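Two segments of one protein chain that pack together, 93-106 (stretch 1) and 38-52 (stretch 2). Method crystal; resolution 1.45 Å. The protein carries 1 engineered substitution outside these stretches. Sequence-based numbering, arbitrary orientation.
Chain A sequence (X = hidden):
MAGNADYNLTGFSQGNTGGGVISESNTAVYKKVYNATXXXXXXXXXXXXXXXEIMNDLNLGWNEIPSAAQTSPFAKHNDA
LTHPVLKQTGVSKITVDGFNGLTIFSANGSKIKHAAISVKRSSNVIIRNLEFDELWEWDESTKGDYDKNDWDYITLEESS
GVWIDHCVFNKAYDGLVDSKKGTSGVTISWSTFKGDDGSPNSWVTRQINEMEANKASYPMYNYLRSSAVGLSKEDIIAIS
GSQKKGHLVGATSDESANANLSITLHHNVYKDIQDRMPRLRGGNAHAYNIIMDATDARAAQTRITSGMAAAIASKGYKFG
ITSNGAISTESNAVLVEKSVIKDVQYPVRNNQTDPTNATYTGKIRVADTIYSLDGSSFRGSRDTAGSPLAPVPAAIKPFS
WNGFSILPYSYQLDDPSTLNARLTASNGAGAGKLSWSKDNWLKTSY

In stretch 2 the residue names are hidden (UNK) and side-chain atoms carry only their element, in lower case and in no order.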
# COMPACT_ATOMS: atom_id res chain seq x y z
N LYS A 93 -1.20 21.84 -15.21
CA LYS A 93 -1.17 20.50 -14.65
C LYS A 93 -0.45 20.58 -13.31
O LYS A 93 0.67 21.08 -13.24
CB LYS A 93 -0.43 19.52 -15.56
CG LYS A 93 -0.46 18.12 -15.00
CD LYS A 93 0.34 17.14 -15.84
CE LYS A 93 -0.47 16.68 -17.02
NZ LYS A 93 0.27 15.63 -17.79
N ILE A 94 -1.12 20.12 -12.26
CA ILE A 94 -0.57 20.18 -10.90
C ILE A 94 -0.24 18.78 -10.47
O ILE A 94 -1.13 17.92 -10.40
CB ILE A 94 -1.57 20.81 -9.94
CG1 ILE A 94 -1.99 22.22 -10.42
CG2 ILE A 94 -0.96 20.84 -8.56
CD1 ILE A 94 -3.24 22.75 -9.79
N THR A 95 1.05 18.52 -10.23
CA THR A 95 1.50 17.16 -9.92
C THR A 95 1.84 17.01 -8.45
O THR A 95 2.83 17.60 -7.97
CB THR A 95 2.72 16.76 -10.77
OG1 THR A 95 2.35 16.81 -12.16
CG2 THR A 95 3.13 15.33 -10.46
N VAL A 96 1.05 16.19 -7.76
CA VAL A 96 1.26 15.84 -6.37
C VAL A 96 2.12 14.60 -6.37
O VAL A 96 1.64 13.51 -6.76
CB VAL A 96 -0.11 15.52 -5.72
CG1 VAL A 96 0.03 15.05 -4.29
CG2 VAL A 96 -1.02 16.77 -5.76
N ASP A 97 3.39 14.75 -5.96
CA ASP A 97 4.41 13.72 -6.18
C ASP A 97 5.07 13.34 -4.86
O ASP A 97 5.54 14.20 -4.10
CB ASP A 97 5.48 14.28 -7.13
CG ASP A 97 6.47 13.23 -7.62
OD1 ASP A 97 6.45 12.07 -7.17
OD2 ASP A 97 7.30 13.59 -8.49
N GLY A 98 5.04 12.06 -4.53
CA GLY A 98 5.83 11.59 -3.40
C GLY A 98 5.23 11.86 -2.04
O GLY A 98 5.96 11.84 -1.04
N PHE A 99 3.93 12.12 -1.94
CA PHE A 99 3.28 12.36 -0.66
C PHE A 99 2.89 11.06 0.03
O PHE A 99 2.56 10.08 -0.64
CB PHE A 99 2.05 13.28 -0.84
CG PHE A 99 2.44 14.73 -0.92
CD1 PHE A 99 2.88 15.26 -2.13
CD2 PHE A 99 2.44 15.54 0.21
CE1 PHE A 99 3.32 16.61 -2.21
CE2 PHE A 99 2.87 16.88 0.14
CZ PHE A 99 3.28 17.42 -1.09
N ASN A 100 3.02 11.03 1.36
CA ASN A 100 2.50 9.93 2.15
C ASN A 100 1.63 10.44 3.28
O ASN A 100 2.12 10.96 4.29
CB ASN A 100 3.58 9.05 2.75
CG ASN A 100 2.98 7.89 3.55
OD1 ASN A 100 1.95 7.33 3.18
ND2 ASN A 100 3.55 7.62 4.71
N GLY A 101 0.33 10.35 3.08
CA GLY A 101 -0.60 10.77 4.10
C GLY A 101 -0.93 12.22 3.91
O GLY A 101 -0.33 13.10 4.54
N LEU A 102 -1.90 12.50 3.06
CA LEU A 102 -2.25 13.87 2.69
C LEU A 102 -3.75 13.95 2.52
O LEU A 102 -4.33 13.10 1.87
CB LEU A 102 -1.54 14.24 1.38
CG LEU A 102 -1.98 15.54 0.71
CD1 LEU A 102 -1.57 16.77 1.52
CD2 LEU A 102 -1.40 15.61 -0.70
N THR A 103 -4.37 14.97 3.09
CA THR A 103 -5.78 15.27 2.85
C THR A 103 -5.94 16.64 2.23
O THR A 103 -5.42 17.66 2.76
CB THR A 103 -6.59 15.22 4.15
OG1 THR A 103 -6.48 13.89 4.68
CG2 THR A 103 -8.09 15.54 3.92
N ILE A 104 -6.67 16.70 1.12
CA ILE A 104 -7.02 17.96 0.46
C ILE A 104 -8.53 18.09 0.49
O ILE A 104 -9.22 17.18 0.05
CB ILE A 104 -6.48 18.00 -1.02
CG1 ILE A 104 -5.00 17.61 -1.08
CG2 ILE A 104 -6.79 19.34 -1.66
CD1 ILE A 104 -4.46 17.42 -2.53
N PHE A 105 -9.06 19.20 0.98
CA PHE A 105 -10.50 19.33 1.10
C PHE A 105 -10.89 20.80 1.09
O PHE A 105 -10.01 21.67 1.16
CB PHE A 105 -11.02 18.64 2.39
CG PHE A 105 -10.88 19.49 3.64
CD1 PHE A 105 -9.63 19.66 4.25
CD2 PHE A 105 -12.00 20.08 4.20
CE1 PHE A 105 -9.51 20.45 5.39
CE2 PHE A 105 -11.88 20.86 5.36
CZ PHE A 105 -10.64 21.04 5.94
N SER A 106 -12.20 21.05 1.01
CA SER A 106 -12.72 22.38 1.37
C SER A 106 -13.91 22.23 2.27
O SER A 106 -14.56 21.19 2.31
CB SER A 106 -13.08 23.20 0.13
OG SER A 106 -14.36 22.80 -0.40
N UNK A 38 -0.28 29.79 -2.72
CA UNK A 38 -0.48 28.98 -1.52
C UNK A 38 -0.54 27.51 -1.88
O UNK A 38 0.07 26.68 -1.22
c UNK A 38 -1.78 29.32 -0.79
o UNK A 38 -0.75 31.39 -0.03
c UNK A 38 -1.82 30.74 -0.26
o UNK A 38 -2.97 31.20 -0.07
N UNK A 39 -1.26 27.17 -2.96
CA UNK A 39 -1.38 25.77 -3.33
C UNK A 39 -0.03 25.21 -3.79
O UNK A 39 0.35 24.08 -3.44
c UNK A 39 -3.77 24.12 -5.96
c UNK A 39 -2.80 24.16 -4.77
c UNK A 39 -3.44 23.50 -3.56
c UNK A 39 -2.40 25.61 -4.45
N UNK A 40 0.69 25.99 -4.59
CA UNK A 40 1.99 25.57 -5.07
C UNK A 40 2.96 25.32 -3.93
O UNK A 40 3.73 24.35 -3.95
c UNK A 40 2.54 26.58 -6.02
N UNK A 41 2.93 26.19 -2.93
CA UNK A 41 3.81 25.99 -1.79
C UNK A 41 3.42 24.76 -0.97
O UNK A 41 4.30 24.00 -0.56
c UNK A 41 3.81 27.22 -0.90
c UNK A 41 4.50 28.45 -1.51
c UNK A 41 4.30 29.69 -0.61
c UNK A 41 5.97 28.18 -1.74
N UNK A 42 2.12 24.54 -0.78
CA UNK A 42 1.62 23.43 0.02
C UNK A 42 1.89 22.07 -0.62
O UNK A 42 2.22 21.11 0.09
c UNK A 42 0.15 23.59 0.25
N UNK A 43 1.75 21.99 -1.95
CA UNK A 43 1.82 20.71 -2.67
C UNK A 43 3.18 20.45 -3.32
O UNK A 43 3.33 19.47 -4.05
c UNK A 43 -0.81 19.26 -2.09
c UNK A 43 0.68 20.59 -3.69
c UNK A 43 -1.70 20.36 -4.21
c UNK A 43 -0.69 20.46 -3.05
N UNK A 44 4.16 21.30 -3.04
CA UNK A 44 5.54 21.08 -3.52
C UNK A 44 6.06 19.76 -2.97
O UNK A 44 5.82 19.45 -1.80
n UNK A 44 10.00 23.51 -5.38
c UNK A 44 6.46 22.23 -3.06
c UNK A 44 10.05 23.41 -3.92
c UNK A 44 7.85 22.19 -3.71
c UNK A 44 8.66 23.43 -3.30
N UNK A 45 6.72 18.98 -3.82
CA UNK A 45 7.27 17.69 -3.37
C UNK A 45 8.10 17.88 -2.10
O UNK A 45 8.89 18.82 -1.98
c UNK A 45 10.27 13.93 -5.04
c UNK A 45 9.50 15.21 -5.39
n UNK A 45 11.22 13.55 -6.13
c UNK A 45 8.11 17.07 -4.50
c UNK A 45 8.69 15.71 -4.18
N UNK A 46 7.86 16.98 -1.14
CA UNK A 46 8.54 16.99 0.15
C UNK A 46 8.25 18.17 1.04
O UNK A 46 9.02 18.47 1.97
n UNK A 46 11.30 15.11 -1.32
c UNK A 46 10.04 16.71 -0.00
o UNK A 46 9.64 14.38 0.01
c UNK A 46 10.31 15.30 -0.45
N UNK A 47 7.11 18.82 0.81
CA UNK A 47 6.72 19.92 1.68
C UNK A 47 6.40 19.42 3.08
O UNK A 47 6.43 20.22 4.05
o UNK A 47 4.33 19.82 1.29
c UNK A 47 5.49 20.62 1.11
N UNK A 48 6.00 18.15 3.19
CA UNK A 48 5.59 17.57 4.47
C UNK A 48 4.20 17.95 4.94
O UNK A 48 3.76 17.57 6.05
N UNK A 49 3.49 18.69 4.10
CA UNK A 49 2.16 19.16 4.49
C UNK A 49 1.22 17.97 4.56
O UNK A 49 1.28 17.08 3.70
c UNK A 49 2.47 21.47 3.67
c UNK A 49 1.67 20.21 3.49
c UNK A 49 0.19 20.51 3.66
N UNK A 50 0.39 17.93 5.60
CA UNK A 50 -0.56 16.85 5.85
C UNK A 50 -1.98 17.18 5.45
O UNK A 50 -2.68 16.28 4.95
c UNK A 50 -0.52 16.48 7.34
c UNK A 50 0.82 15.93 7.81
c UNK A 50 0.88 14.47 7.33
n UNK A 50 2.08 12.53 6.55
c UNK A 50 2.25 13.95 7.07
N UNK A 51 -2.43 18.41 5.68
CA UNK A 51 -3.78 18.83 5.32
C UNK A 51 -3.70 20.11 4.54
O UNK A 51 -3.03 21.06 4.97
c UNK A 51 -4.82 17.71 7.34
c UNK A 51 -4.67 19.02 6.56
c UNK A 51 -6.03 19.59 6.17
N UNK A 52 -4.37 20.12 3.39
CA UNK A 52 -4.57 21.32 2.59
C UNK A 52 -6.06 21.68 2.62
O UNK A 52 -6.90 20.89 2.13
c UNK A 52 -2.56 20.83 1.10
c UNK A 52 -4.43 22.35 0.29
c UNK A 52 -4.08 21.11 1.13
O HOH W 1 4.34 17.46 -5.67
O HOH W 2 9.84 13.21 -8.85
O HOH W 3 5.92 14.85 -1.02
O HOH W 4 8.73 11.95 -0.93
O HOH W 5 1.75 14.43 3.63

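Position 38 has two side-chain carbons, the second carrying two oxygens, and touches nothing on stretch 1: Asp 38, a polar residue at a partly exposed place on the helix. Position 39 has four carbons forked at the second, pointing toward the strand and meeting Ile 94. This is Leu 39, whose CD2 lies 4.1 Å from Ile 94 CD1, an apolar pairing in a buried place. One carbon at position 40 gives Ala 40, buried without reaching stretch 1. Position 41 again has four carbons forked at the second, but is exposed and out of reach: Leu 41. Position 42 has a single carbon, and its backbone O lies 4.0 Å from Phe 99 CZ: Ala 42, a small apolar side chain in a buried place.

Four carbons forked at the second mark position 43, where they enter a pocket lined by Ile 94, Val 96, Leu 102 and Ile 104. It is Leu 43. Its CD1 is 4.0 Å from Val 96 CG2, and its CD2 lies 4.0 Å from Leu 102 CD2 and 4.1 Å from Ile 104 CD1, so the fork reaches both strands of stretch 1.

Position 44 has four carbons in a row ending in nitrogen; its CA-to-CB bond points away from stretch 1, and the residue is exposed: Lys 44. The same chain at position 45 runs beside Asp 97 and identifies Lys 45. Its CG lies 3.5 Å from Asp 97 O, while its NZ stays 4.6 Å from Asp 97 OD2, beyond a salt bridge; water 2 links the two charged groups. Position 46 has two carbons, the second bearing one oxygen and one nitrogen. Asn 46, at positive phi in a type II turn, is linked by water 3 from its N to Asp 97 O.

One carbon and one oxygen at position 47, near the Phe 99 ring, give Ser 47. Its OG donates to Ala 42 O at 2.7 Å and accepts from position 49 N at 3.1 Å, bracing the loop, and sits 3.5 Å from Phe 99 CE2 at the ring edge. Position 48 has no side chain: Gly 48, whose positive phi favours glycine. Position 49 has one carbon carrying two more; its backbone O lies 3.6 Å from Leu 102 CD1, and water 5 joins this O to Gly 101 O. It is Val 49, compact, apolar and buried.

Four carbons ending in nitrogen extend from position 50 to the corner of stretch 1. In Lys 50, NZ donates to Asn 100 O at 2.8 Å and to Gly 101 O at 3.2 Å, so the ammonium group at the end of a long chain donates to two carbonyls. Position 51, one carbon carrying two, lies beside Thr 103, on the same sheet face, and the Phe 105 ring edge: Val 51, its CG1 3.7 Å from Phe 105 CE1. Position 52, branched alike, packs on Leu 102 and on Ile 104, with which it shares the other face: Val 52, its CB 4.2 Å from Ile 104 CG1. Beta-branched residues suit a strand.

The contact combines a parallel strand pairing with an apolar cluster. Thr 103 N to Lys 50 O (2.8 Å), Val 52 N to Thr 103 O (2.7 Å) and Phe 105 N to Val 52 O (3.0 Å) set the register, while Leu 39 and Leu 43 pack against the apolar side chains of stretch 1. The Phe 99 ring lies against the turn, its CZ 3.3 Å from Lys 44 O. Water 1 joins Leu 43 O to Thr 95 O and Asp 97 N.

Stretch 2, residues 38-52: DLALALKKNSGVKVV
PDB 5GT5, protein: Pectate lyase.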